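PDB 3AK2: superoxide dismutase [Mn/Fe] from Aeropyrum pernix, which catalyses the dismutation of superoxide to oxygen and hydrogen peroxide and, being cambialistic, works with either manganese or iron, here with manganese bound. Local coordinates for the interface of chains A and B. Residues are numbered along the deposited sequence; one frame, centred on the assembly and turned at random. Chains: chain A/B, Superoxide dismutase [Mn/Fe].

Contact 1: the interface of chains A and B. Residues chain A 194, 197-198, 201; chain B 210, 212.
B:Leu212, in the coil near the C-terminus of chain B and itself in an extended conformation (psi 140°), lies against one flank of the A helix 192-205, where A:Asp194, A:Lys197, A:Arg198 and A:Gln201 present successive turns with regular helical backbone torsions. The patch is a tail-on-helix contact between two copies of an iron/manganese superoxide dismutase, and the helix belongs to the C-terminal part of the subunit. The B:Leu212 side chain accounts for much of the burial, since this residue hides 88 Å² of the 177 Å² summed over the patch. Its CG stands anti to the carbonyl carbon (chi1 -61°), and the two methyls fork over the helix. B:Leu212 CD1 packs 3.8 Å from A:Lys197 CB and also lies 3.9 Å from the carboxylate oxygen A:Asp194 OD1. The other methyl, B:Leu212 CD2, meets the side-chain methylene of A:Gln201 at CG, 3.8 Å away, and lies 3.9 Å from the backbone oxygen A:Lys197 O. B:Leu212 thus touches apolar carbon of two residues that are otherwise polar. A:Arg198 crosses the leucine at about a right angle and runs on, extended from CG to NE, to B:Tyr210. There the guanidinium nitrogen A:Arg198 NH1 donates to the backbone oxygen B:Tyr210 O at 3.2 Å, a bond bent to 143° at the hydrogen. The bond is not ideally aligned at either end, because the donor is tilted from the carbonyl plane and the oxygen is tilted from the guanidinium plane. Within chain A, A:Asp194 acts as the second shell: its OD2 accepts from A:Arg198 NE at 2.7 Å, on the syn side but tilted from the carboxylate plane, with OD2 lying in the guanidinium plane. This salt bridge, one helical turn back, should limit rotation of the guanidinium and help aim NH1 at the partner's backbone. The carboxylate may also partly balance the positive charge expected on the arginine.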
loop_
_atom_site.group_PDB
_atom_site.type_symbol
_atom_site.label_atom_id
_atom_site.label_comp_id
_atom_site.label_asym_id
_atom_site.label_seq_id
_atom_site.Cartn_x
_atom_site.Cartn_y
_atom_site.Cartn_z
ATOM N N ASP A 194 -10.932 6.477 -29.581
ATOM C CA ASP A 194 -10.937 5.306 -28.713
ATOM C C ASP A 194 -11.641 5.619 -27.395
ATOM O O ASP A 194 -12.469 4.835 -26.929
ATOM C CB ASP A 194 -9.510 4.823 -28.459
ATOM C CG ASP A 194 -9.458 3.612 -27.550
ATOM O OD1 ASP A 194 -9.676 2.482 -28.035
ATOM O OD2 ASP A 194 -9.195 3.800 -26.346
ATOM N N LYS A 197 -15.385 5.751 -27.919
ATOM C CA LYS A 197 -15.928 4.403 -28.059
ATOM C C LYS A 197 -16.018 3.676 -26.715
ATOM O O LYS A 197 -16.989 2.961 -26.456
ATOM C CB LYS A 197 -15.121 3.595 -29.073
ATOM C CG LYS A 197 -15.407 3.991 -30.512
ATOM C CD LYS A 197 -14.490 3.264 -31.482
ATOM C CE LYS A 197 -14.960 3.422 -32.923
ATOM N NZ LYS A 197 -15.122 4.847 -33.338
ATOM N N ARG A 198 -15.018 3.882 -25.856
ATOM C CA ARG A 198 -15.040 3.318 -24.504
ATOM C C ARG A 198 -16.169 3.906 -23.661
ATOM O O ARG A 198 -16.898 3.171 -22.989
ATOM C CB ARG A 198 -13.685 3.495 -23.817
ATOM C CG ARG A 198 -12.635 2.603 -24.428
ATOM C CD ARG A 198 -11.254 2.745 -23.805
ATOM N NE ARG A 198 -10.313 1.998 -24.633
ATOM C CZ ARG A 198 -10.095 0.690 -24.549
ATOM N NH1 ARG A 198 -10.711 -0.046 -23.631
ATOM N NH2 ARG A 198 -9.243 0.117 -25.388
ATOM N N GLN A 201 -19.491 2.419 -24.729
ATOM C CA GLN A 201 -19.690 1.102 -24.136
ATOM C C GLN A 201 -20.066 1.191 -22.659
ATOM O O GLN A 201 -20.962 0.482 -22.208
ATOM C CB GLN A 201 -18.460 0.211 -24.334
ATOM C CG GLN A 201 -18.210 -0.185 -25.789
ATOM C CD GLN A 201 -19.431 -0.793 -26.463
ATOM O OE1 GLN A 201 -20.032 -1.747 -25.961
ATOM N NE2 GLN A 201 -19.800 -0.240 -27.611
ATOM N N TYR B 210 -14.091 -3.181 -22.420
ATOM C CA TYR B 210 -12.635 -3.216 -22.509
ATOM C C TYR B 210 -12.136 -3.687 -23.861
ATOM O O TYR B 210 -11.215 -3.098 -24.433
ATOM C CB TYR B 210 -12.090 -4.101 -21.391
ATOM C CG TYR B 210 -12.453 -3.547 -20.047
ATOM C CD1 TYR B 210 -11.814 -2.412 -19.567
ATOM C CD2 TYR B 210 -13.462 -4.121 -19.272
ATOM C CE1 TYR B 210 -12.139 -1.872 -18.353
ATOM C CE2 TYR B 210 -13.800 -3.584 -18.034
ATOM C CZ TYR B 210 -13.126 -2.452 -17.587
ATOM O OH TYR B 210 -13.408 -1.873 -16.373
ATOM N N LEU B 212 -13.478 -3.757 -27.294
ATOM C CA LEU B 212 -14.563 -3.116 -28.041
ATOM C C LEU B 212 -15.196 -4.038 -29.087
ATOM O O LEU B 212 -14.484 -4.788 -29.759
ATOM C CB LEU B 212 -14.075 -1.819 -28.705
ATOM C CG LEU B 212 -13.550 -0.672 -27.828
ATOM C CD1 LEU B 212 -12.990 0.439 -28.700
ATOM C CD2 LEU B 212 -14.624 -0.124 -26.894
#

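Contact 2: the interface of chains A and B. Residues chain A 3-5, 47; chain B 139, 141, 143.
B:Glu141 reaches A:Lys5 with a chain extended beyond CG (chi2 178°), whereas B:Arg143 bends at chi2 (-72°), which returns its guanidinium to the same carboxylate. OE1 of B:Glu141 accepts from the backbone A:Lys5 N at 3.1 Å, on its syn side and 21° out of the carboxylate plane. The same N-H makes a weak bond to OE2. A water joins B:Glu141 OE1 (2.5 Å from the water oxygen) to the backbone oxygen A:Ser3 O, which lies 2.6 Å from that water. Thus one carboxylate engages the N-terminal segment of chain A at two backbone points. B:Arg143 steadies it end-on: NH1 and NH2 each lie 3.0 Å from B:Glu141 OE2, with that oxygen in the guanidinium plane. OE2 receives NH1 on its anti lone pair, whereas NH2 comes from above the carboxylate plane. Over one guanidinium face sits A:Leu47, its CD1 3.5 Å from B:Arg143 NE and offset toward the rim. On its own side, A:Leu47 places CB over the centre of the A:Phe4 ring, backing the segment. Nearby, B:Thr139 CG2 comes 4.0 Å from A:Lys5 CB as the two side chains slide past each other in opposite directions. In the fold, residues 3-5 form an N-terminal loop over helix 25-54 of the alpha-hairpin, facing the start of B strand 141-148.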
loop_
_atom_site.group_PDB
_atom_site.type_symbol
_atom_site.label_atom_id
_atom_site.label_comp_id
_atom_site.label_asym_id
_atom_site.label_seq_id
_atom_site.Cartn_x
_atom_site.Cartn_y
_atom_site.Cartn_z
ATOM N N SER A 3 -9.095 -25.845 -17.665
ATOM C CA SER A 3 -7.914 -25.001 -17.498
ATOM C C SER A 3 -8.219 -23.563 -17.903
ATOM O O SER A 3 -8.897 -23.323 -18.907
ATOM C CB SER A 3 -6.738 -25.539 -18.313
ATOM O OG SER A 3 -5.526 -24.935 -17.889
ATOM N N PHE A 4 -7.717 -22.617 -17.113
ATOM C CA PHE A 4 -7.975 -21.195 -17.331
ATOM C C PHE A 4 -7.584 -20.731 -18.725
ATOM O O PHE A 4 -6.623 -21.238 -19.317
ATOM C CB PHE A 4 -7.278 -20.337 -16.262
ATOM C CG PHE A 4 -5.775 -20.263 -16.400
ATOM C CD1 PHE A 4 -4.958 -21.266 -15.879
ATOM C CD2 PHE A 4 -5.178 -19.171 -17.026
ATOM C CE1 PHE A 4 -3.570 -21.189 -15.994
ATOM C CE2 PHE A 4 -3.792 -19.083 -17.146
ATOM C CZ PHE A 4 -2.986 -20.095 -16.628
ATOM N N LYS A 5 -8.346 -19.772 -19.248
ATOM C CA LYS A 5 -7.981 -19.108 -20.487
ATOM C C LYS A 5 -6.813 -18.177 -20.191
ATOM O O LYS A 5 -6.893 -17.323 -19.303
ATOM C CB LYS A 5 -9.163 -18.336 -21.084
ATOM C CG LYS A 5 -8.836 -17.632 -22.398
ATOM C CD LYS A 5 -10.079 -17.056 -23.062
ATOM C CE LYS A 5 -9.725 -16.231 -24.294
ATOM N NZ LYS A 5 -9.166 -17.052 -25.407
ATOM N N LEU A 47 -2.168 -17.793 -12.109
ATOM C CA LEU A 47 -3.305 -18.674 -12.354
ATOM C C LEU A 47 -2.891 -20.140 -12.451
ATOM O O LEU A 47 -3.649 -21.028 -12.063
ATOM C CB LEU A 47 -4.102 -18.230 -13.585
ATOM C CG LEU A 47 -4.899 -16.926 -13.415
ATOM C CD1 LEU A 47 -5.632 -16.589 -14.696
ATOM C CD2 LEU A 47 -5.879 -16.989 -12.246
ATOM N N THR B 139 -11.573 -12.718 -20.026
ATOM C CA THR B 139 -11.653 -14.165 -20.255
ATOM C C THR B 139 -13.059 -14.711 -20.038
ATOM O O THR B 139 -13.328 -15.873 -20.348
ATOM C CB THR B 139 -10.714 -14.950 -19.310
ATOM O OG1 THR B 139 -11.050 -14.650 -17.950
ATOM C CG2 THR B 139 -9.251 -14.612 -19.578
ATOM N N GLU B 141 -14.306 -15.416 -17.183
ATOM C CA GLU B 141 -14.144 -16.423 -16.137
ATOM C C GLU B 141 -14.151 -15.774 -14.760
ATOM O O GLU B 141 -13.911 -14.571 -14.626
ATOM C CB GLU B 141 -12.836 -17.196 -16.319
ATOM C CG GLU B 141 -12.787 -18.058 -17.572
ATOM C CD GLU B 141 -11.458 -18.771 -17.766
ATOM O OE1 GLU B 141 -11.357 -19.570 -18.721
ATOM O OE2 GLU B 141 -10.512 -18.542 -16.983
ATOM N N ARG B 143 -12.658 -15.102 -10.997
ATOM C CA ARG B 143 -11.361 -14.938 -10.345
ATOM C C ARG B 143 -11.624 -14.594 -8.890
ATOM O O ARG B 143 -12.552 -13.847 -8.595
ATOM C CB ARG B 143 -10.566 -13.800 -10.996
ATOM C CG ARG B 143 -10.252 -13.980 -12.480
ATOM C CD ARG B 143 -9.189 -15.050 -12.705
ATOM N NE ARG B 143 -8.808 -15.195 -14.112
ATOM C CZ ARG B 143 -9.195 -16.196 -14.897
ATOM N NH1 ARG B 143 -9.986 -17.152 -14.427
ATOM N NH2 ARG B 143 -8.787 -16.247 -16.158
HETATM O O HOH W 1 -11.162 -22.104 -18.894
#

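The C-alpha centres of contact 1 and contact 2 are about 23 Å apart, and the contacts share no residue or secondary-structure element. Both belong to one two-fold interface, so each has a counterpart with the chains exchanged. In contact 1 a C-terminal tail of B meets a helix of A; in contact 2 an N-terminal segment of A meets a B strand. Segments near both chain termini thus meet the partner at separate points, which may add to dimer stability. The deposited assembly holds four copies, and these two patches alone do not show whether this pairing is the principal one in solution.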